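Local structure of beta-phosphoglucomutase (Clostridium difficile, 4GIB) at residues E65-I70 and D77-F82; M46-L51 and M73-R78. The protein probably interconverts beta-D-glucose 1-phosphate and beta-D-glucose 6-phosphate as a magnesium-dependent phosphomutase of the HAD-like superfamily. All coordinates share one frame; numbering follows the deposited sequence.

Interaction 1. Residues E65-I70 and D77-F82; sequences ESLKGI and DRILEF
Arg78 reaches out from helix 72-82 and ties down the chain of 65-70 with one polar bond: its NH1 donates to the backbone oxygen O of Ser66 at 3.2 Å, with an N-H...O angle of 150°. The acceptor sits at the edge of the guanidinium, close to its plane, while the donor is tilted 25° from the carbonyl plane. The arginine is extended from CG to NE, a chain that runs alongside Leu67, in the opposite direction, to reach this carbonyl. Glu74, one turn earlier on the same helix, holds NE, so two partners along the edge restrain the guanidinium's rotation. Ser66 OG is itself bound to Phe63 O.

Ile70 packs across the arginine rather than along it. Its CG2 stands 4.2 Å above the guanidinium plane, over the centre, and its CD1 comes within 3.3 Å of Arg78 NH1, giving the charged group an apolar cover on that face.

Further along, the contact is purely hydrocarbon. Leu67 CD1 lies 3.7 Å from Ile79 CG1, the two side chains crossing at about a right angle, and Leu67 CD2 rests 3.8 Å from Arg78 CB. With CG anti to its carbonyl carbon (chi1 -61°), Leu67 brings both methyls close to the helix.

A type II turn from Leu67 to Ile70, closed by Ile70 N to Leu67 O at 3.1 Å, brings both side chains to the same helix, with Gly69 taking the positive phi. Lys68 at the turn's corner points away, and its NZ forms salt bridges with Asp34 and Asp195, which ligate a sodium ion in this model. The loop thus lies between helix 72-82 and the residues around the metal, while Ile79 also leans on Trp48 and Ala52 of helix 41-53.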
loop_
_atom_site.group_PDB
_atom_site.type_symbol
_atom_site.label_atom_id
_atom_site.label_comp_id
_atom_site.label_asym_id
_atom_site.label_seq_id
_atom_site.Cartn_x
_atom_site.Cartn_y
_atom_site.Cartn_z
ATOM N N GLU A 65 -1.709 4.719 12.918
ATOM C CA GLU A 65 -1.290 3.426 12.441
ATOM C C GLU A 65 -2.497 2.580 11.967
ATOM O O GLU A 65 -2.297 1.487 11.456
ATOM C CB GLU A 65 -0.471 2.706 13.512
ATOM C CG GLU A 65 0.729 1.926 12.967
ATOM C CD GLU A 65 1.841 2.846 12.433
ATOM O OE1 GLU A 65 1.531 3.909 11.846
ATOM O OE2 GLU A 65 3.032 2.494 12.592
ATOM N N SER A 66 -3.728 3.108 12.139
ATOM C CA SER A 66 -4.991 2.485 11.656
ATOM C C SER A 66 -5.618 3.326 10.511
ATOM O O SER A 66 -6.789 3.152 10.141
ATOM C CB SER A 66 -6.022 2.404 12.760
ATOM O OG SER A 66 -6.693 3.649 12.890
ATOM N N LEU A 67 -4.865 4.297 10.024
ATOM C CA LEU A 67 -5.271 5.091 8.883
ATOM C C LEU A 67 -4.336 4.713 7.739
ATOM O O LEU A 67 -4.612 4.990 6.580
ATOM C CB LEU A 67 -5.144 6.583 9.168
ATOM C CG LEU A 67 -5.980 7.158 10.296
ATOM C CD1 LEU A 67 -5.593 8.613 10.488
ATOM C CD2 LEU A 67 -7.456 7.001 10.000
ATOM N N LYS A 68 -3.236 4.065 8.103
ATOM C CA LYS A 68 -2.210 3.628 7.176
ATOM C C LYS A 68 -2.762 2.682 6.126
ATOM O O LYS A 68 -3.400 1.677 6.453
ATOM C CB LYS A 68 -1.089 2.942 7.953
ATOM C CG LYS A 68 0.119 2.583 7.132
ATOM C CD LYS A 68 1.164 1.886 7.986
ATOM C CE LYS A 68 2.303 1.354 7.128
ATOM N NZ LYS A 68 3.021 2.429 6.385
ATOM N N GLY A 69 -2.515 3.013 4.861
ATOM C CA GLY A 69 -2.984 2.197 3.751
ATOM C C GLY A 69 -4.489 2.240 3.546
ATOM O O GLY A 69 -5.039 1.386 2.868
ATOM N N ILE A 70 -5.154 3.234 4.129
ATOM C CA ILE A 70 -6.608 3.384 4.006
ATOM C C ILE A 70 -6.921 4.539 3.031
ATOM O O ILE A 70 -6.233 5.552 3.033
ATOM C CB ILE A 70 -7.276 3.649 5.398
ATOM C CG1 ILE A 70 -6.942 2.543 6.408
ATOM C CG2 ILE A 70 -8.767 3.737 5.279
ATOM C CD1 ILE A 70 -7.477 1.127 6.025
ATOM N N ASP A 77 -13.376 9.380 7.810
ATOM C CA ASP A 77 -14.452 8.838 8.673
ATOM C C ASP A 77 -13.900 8.213 9.951
ATOM O O ASP A 77 -14.493 8.360 11.026
ATOM C CB ASP A 77 -15.329 7.796 7.932
ATOM C CG ASP A 77 -16.483 8.420 7.157
ATOM O OD1 ASP A 77 -16.678 9.658 7.208
ATOM O OD2 ASP A 77 -17.232 7.664 6.509
ATOM N N ARG A 78 -12.785 7.501 9.842
ATOM C CA ARG A 78 -12.157 6.926 11.021
ATOM C C ARG A 78 -11.621 8.026 11.960
ATOM O O ARG A 78 -11.685 7.895 13.175
ATOM C CB ARG A 78 -11.046 5.950 10.632
ATOM C CG ARG A 78 -11.571 4.727 9.933
ATOM C CD ARG A 78 -10.491 3.725 9.634
ATOM N NE ARG A 78 -11.022 2.653 8.808
ATOM C CZ ARG A 78 -10.353 1.559 8.465
ATOM N NH1 ARG A 78 -9.102 1.372 8.882
ATOM N NH2 ARG A 78 -10.942 0.645 7.700
ATOM N N ILE A 79 -11.104 9.112 11.404
ATOM C CA ILE A 79 -10.632 10.203 12.246
ATOM C C ILE A 79 -11.822 10.807 12.993
ATOM O O ILE A 79 -11.766 11.005 14.201
ATOM C CB ILE A 79 -9.914 11.298 11.439
ATOM C CG1 ILE A 79 -8.639 10.729 10.798
ATOM C CG2 ILE A 79 -9.543 12.461 12.347
ATOM C CD1 ILE A 79 -7.947 11.703 9.858
ATOM N N LEU A 80 -12.908 11.071 12.274
ATOM C CA LEU A 80 -14.101 11.649 12.899
ATOM C C LEU A 80 -14.691 10.706 13.940
ATOM O O LEU A 80 -15.125 11.143 14.989
ATOM C CB LEU A 80 -15.113 12.032 11.841
ATOM C CG LEU A 80 -14.557 13.051 10.862
ATOM C CD1 LEU A 80 -15.556 13.309 9.760
ATOM C CD2 LEU A 80 -14.132 14.356 11.558
ATOM N N GLU A 81 -14.701 9.415 13.619
ATOM C CA GLU A 81 -15.126 8.361 14.533
ATOM C C GLU A 81 -14.414 8.488 15.861
ATOM O O GLU A 81 -15.025 8.413 16.926
ATOM C CB GLU A 81 -14.704 7.005 13.971
ATOM C CG GLU A 81 -14.498 5.949 15.074
ATOM C CD GLU A 81 -13.213 5.149 14.878
ATOM O OE1 GLU A 81 -12.880 4.323 15.764
ATOM O OE2 GLU A 81 -12.507 5.385 13.867
ATOM N N PHE A 82 -13.101 8.666 15.783
ATOM C CA PHE A 82 -12.251 8.764 16.979
ATOM C C PHE A 82 -12.776 9.855 17.932
ATOM O O PHE A 82 -12.570 9.772 19.136
ATOM C CB PHE A 82 -10.785 8.990 16.584
ATOM C CG PHE A 82 -9.841 9.103 17.765
ATOM C CD1 PHE A 82 -9.491 7.972 18.511
ATOM C CD2 PHE A 82 -9.277 10.331 18.110
ATOM C CE1 PHE A 82 -8.628 8.069 19.591
ATOM C CE2 PHE A 82 -8.408 10.437 19.193
ATOM C CZ PHE A 82 -8.085 9.303 19.936
#

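Interaction 2. Residues M46-L51 and M73-R78; sequences MAWRKL and MESLDR
On helix 72-82, where Ser75 and Leu76 face Trp48, a salt bridge braces the helix from within, next to the Trp48 contact: Arg78 NE donates to Glu74 OE2 at 3.0 Å with an N-H...O angle of 165°. Glu74 uses the anti lone pair of OE2, and the oxygen lies at the guanidinium edge, near its plane. This pair belongs to the helix itself; what joins 73-78 to 46-51 is carbon.

Trp48 does most of that work. With CG anti to its carbonyl carbon (chi1 -78°), it sends the six-membered end of the indole across to helix 72-82, where CZ2 comes 3.6 Å from Ser75 CB and CH2 lies 3.7 Å from Leu76 CB. The ring meets both methylenes obliquely. Leu76 also brings CD1 to within 3.9 Å of Trp48 CZ3 and 4.1 Å of Leu51 CD2, so its branch is packed against two residues one turn apart on the other helix. Both of these side chains cross that of Leu76 at about a right angle.

The helix segments are 11.6 Å apart at closest approach and cross at -47°, a separation bridged by the indole, which reaches Ser75 and Leu76. Ser75 offers Trp48 its carbon while its OG turns back to bond Ser71 O. Helix 91-109 joins in: Met97 touches Leu51, and Lys101 makes a cation-pi contact with the Trp48 ring. These three helices belong to the helical cap domain known from beta-phosphoglucomutases, set against the Rossmann-like core.

Trp48, Ser75 and Lys101 are all predicted substrate-binding residues. Since the helices meet here through buried carbon contacts, on this side the ring is positioned by apolar packing, while the Lys101 charge probably polarises its pi cloud.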
loop_
_atom_site.group_PDB
_atom_site.type_symbol
_atom_site.label_atom_id
_atom_site.label_comp_id
_atom_site.label_asym_id
_atom_site.label_seq_id
_atom_site.Cartn_x
_atom_site.Cartn_y
_atom_site.Cartn_z
ATOM N N MET A 46 0.888 14.017 8.722
ATOM C CA MET A 46 1.051 15.460 8.885
ATOM C C MET A 46 -0.156 16.182 8.300
ATOM O O MET A 46 -0.653 17.155 8.885
ATOM C CB MET A 46 2.330 15.947 8.189
ATOM C CG MET A 46 3.602 15.580 8.922
ATOM S SD MET A 46 5.096 16.188 8.126
ATOM C CE MET A 46 5.222 15.106 6.725
ATOM N N ALA A 47 -0.617 15.697 7.140
ATOM C CA ALA A 47 -1.769 16.280 6.455
ATOM C C ALA A 47 -3.069 16.031 7.219
ATOM O O ALA A 47 -3.905 16.940 7.323
ATOM C CB ALA A 47 -1.884 15.741 5.027
ATOM N N TRP A 48 -3.252 14.813 7.734
ATOM C CA TRP A 48 -4.464 14.501 8.488
ATOM C C TRP A 48 -4.453 15.220 9.838
ATOM O O TRP A 48 -5.493 15.755 10.274
ATOM C CB TRP A 48 -4.667 12.988 8.695
ATOM C CG TRP A 48 -5.211 12.222 7.506
ATOM C CD1 TRP A 48 -4.652 11.131 6.914
ATOM C CD2 TRP A 48 -6.426 12.496 6.773
ATOM N NE1 TRP A 48 -5.437 10.704 5.869
ATOM C CE2 TRP A 48 -6.534 11.520 5.766
ATOM C CE3 TRP A 48 -7.432 13.469 6.880
ATOM C CZ2 TRP A 48 -7.602 11.489 4.856
ATOM C CZ3 TRP A 48 -8.492 13.441 5.980
ATOM C CH2 TRP A 48 -8.567 12.460 4.975
ATOM N N ARG A 49 -3.290 15.257 10.484
ATOM C CA ARG A 49 -3.174 15.916 11.774
ATOM C C ARG A 49 -3.646 17.374 11.738
ATOM O O ARG A 49 -4.319 17.824 12.653
ATOM C CB ARG A 49 -1.742 15.854 12.269
ATOM C CG ARG A 49 -1.558 16.432 13.633
ATOM C CD ARG A 49 -0.142 16.264 14.081
ATOM N NE ARG A 49 0.799 16.959 13.206
ATOM C CZ ARG A 49 2.114 16.937 13.375
ATOM N NH1 ARG A 49 2.640 16.246 14.375
ATOM N NH2 ARG A 49 2.902 17.600 12.538
ATOM N N LYS A 50 -3.288 18.104 10.687
ATOM C CA LYS A 50 -3.682 19.518 10.546
ATOM C C LYS A 50 -5.211 19.678 10.437
ATOM O O LYS A 50 -5.796 20.548 11.068
ATOM C CB LYS A 50 -2.983 20.146 9.337
ATOM C CG LYS A 50 -3.249 21.628 9.143
ATOM C CD LYS A 50 -2.440 22.191 7.979
ATOM C CE LYS A 50 -2.804 23.646 7.721
ATOM N NZ LYS A 50 -2.131 24.187 6.517
ATOM N N LEU A 51 -5.849 18.828 9.649
ATOM C CA LEU A 51 -7.305 18.877 9.483
ATOM C C LEU A 51 -8.022 18.373 10.729
ATOM O O LEU A 51 -9.054 18.889 11.087
ATOM C CB LEU A 51 -7.732 18.034 8.280
ATOM C CG LEU A 51 -9.208 18.183 7.870
ATOM C CD1 LEU A 51 -9.450 19.590 7.205
ATOM C CD2 LEU A 51 -9.577 17.088 6.925
ATOM N N MET A 73 -11.416 9.070 1.904
ATOM C CA MET A 73 -12.686 9.299 2.603
ATOM C C MET A 73 -12.908 8.330 3.770
ATOM O O MET A 73 -13.489 8.717 4.804
ATOM C CB MET A 73 -13.848 9.281 1.617
ATOM C CG MET A 73 -13.732 10.394 0.530
ATOM S SD MET A 73 -13.745 12.087 1.205
ATOM C CE MET A 73 -15.425 12.129 1.839
ATOM N N GLU A 74 -12.449 7.088 3.641
ATOM C CA GLU A 74 -12.574 6.154 4.751
ATOM C C GLU A 74 -11.699 6.635 5.900
ATOM O O GLU A 74 -12.129 6.606 7.063
ATOM C CB GLU A 74 -12.184 4.730 4.350
ATOM C CG GLU A 74 -12.219 3.721 5.502
ATOM C CD GLU A 74 -13.584 3.608 6.196
ATOM O OE1 GLU A 74 -14.609 3.959 5.574
ATOM O OE2 GLU A 74 -13.628 3.145 7.367
ATOM N N SER A 75 -10.485 7.092 5.563
ATOM C CA SER A 75 -9.533 7.599 6.544
ATOM C C SER A 75 -10.130 8.754 7.313
ATOM O O SER A 75 -9.989 8.817 8.522
ATOM C CB SER A 75 -8.223 8.047 5.872
ATOM O OG SER A 75 -7.596 6.964 5.230
ATOM N N LEU A 76 -10.810 9.657 6.607
ATOM C CA LEU A 76 -11.451 10.798 7.237
ATOM C C LEU A 76 -12.547 10.344 8.214
ATOM O O LEU A 76 -12.634 10.875 9.315
ATOM C CB LEU A 76 -12.002 11.801 6.184
ATOM C CG LEU A 76 -12.769 13.023 6.731
ATOM C CD1 LEU A 76 -11.913 13.814 7.715
ATOM C CD2 LEU A 76 -13.275 13.941 5.615
ATOM N N ASP A 77 -13.376 9.380 7.810
ATOM C CA ASP A 77 -14.452 8.838 8.673
ATOM C C ASP A 77 -13.900 8.213 9.951
ATOM O O ASP A 77 -14.493 8.360 11.026
ATOM C CB ASP A 77 -15.329 7.796 7.932
ATOM C CG ASP A 77 -16.483 8.420 7.157
ATOM O OD1 ASP A 77 -16.678 9.658 7.208
ATOM O OD2 ASP A 77 -17.232 7.664 6.509
ATOM N N ARG A 78 -12.785 7.501 9.842
ATOM C CA ARG A 78 -12.157 6.926 11.021
ATOM C C ARG A 78 -11.621 8.026 11.960
ATOM O O ARG A 78 -11.685 7.895 13.175
ATOM C CB ARG A 78 -11.046 5.950 10.632
ATOM C CG ARG A 78 -11.571 4.727 9.933
ATOM C CD ARG A 78 -10.491 3.725 9.634
ATOM N NE ARG A 78 -11.022 2.653 8.808
ATOM C CZ ARG A 78 -10.353 1.559 8.465
ATOM N NH1 ARG A 78 -9.102 1.372 8.882
ATOM N NH2 ARG A 78 -10.942 0.645 7.700
#

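How the interactions relate
Both contacts use helix 72-82, share Asp77 and Arg78, and have centres about 7 Å apart. They meet directly: Ile79 CD1 of interaction 1 packs 3.5 Å from Trp48 CE3 of interaction 2, and Leu67 CD2 lies 3.4 Å from Ser75 O. Arg78 belongs to both helix segments but touches across only in interaction 1; its bond to Glu74 is internal to the helix. Together they hold residues predicted to bind substrate, 67-70, Trp48 and Ser75, consistent with their lining one pocket. The side chains of Ile70 and Ser75 lie about 10 and 12 Å from a bound sodium ion, and that of Trp48 about 6 Å from a phosphate, probably from the crystallisation liquor.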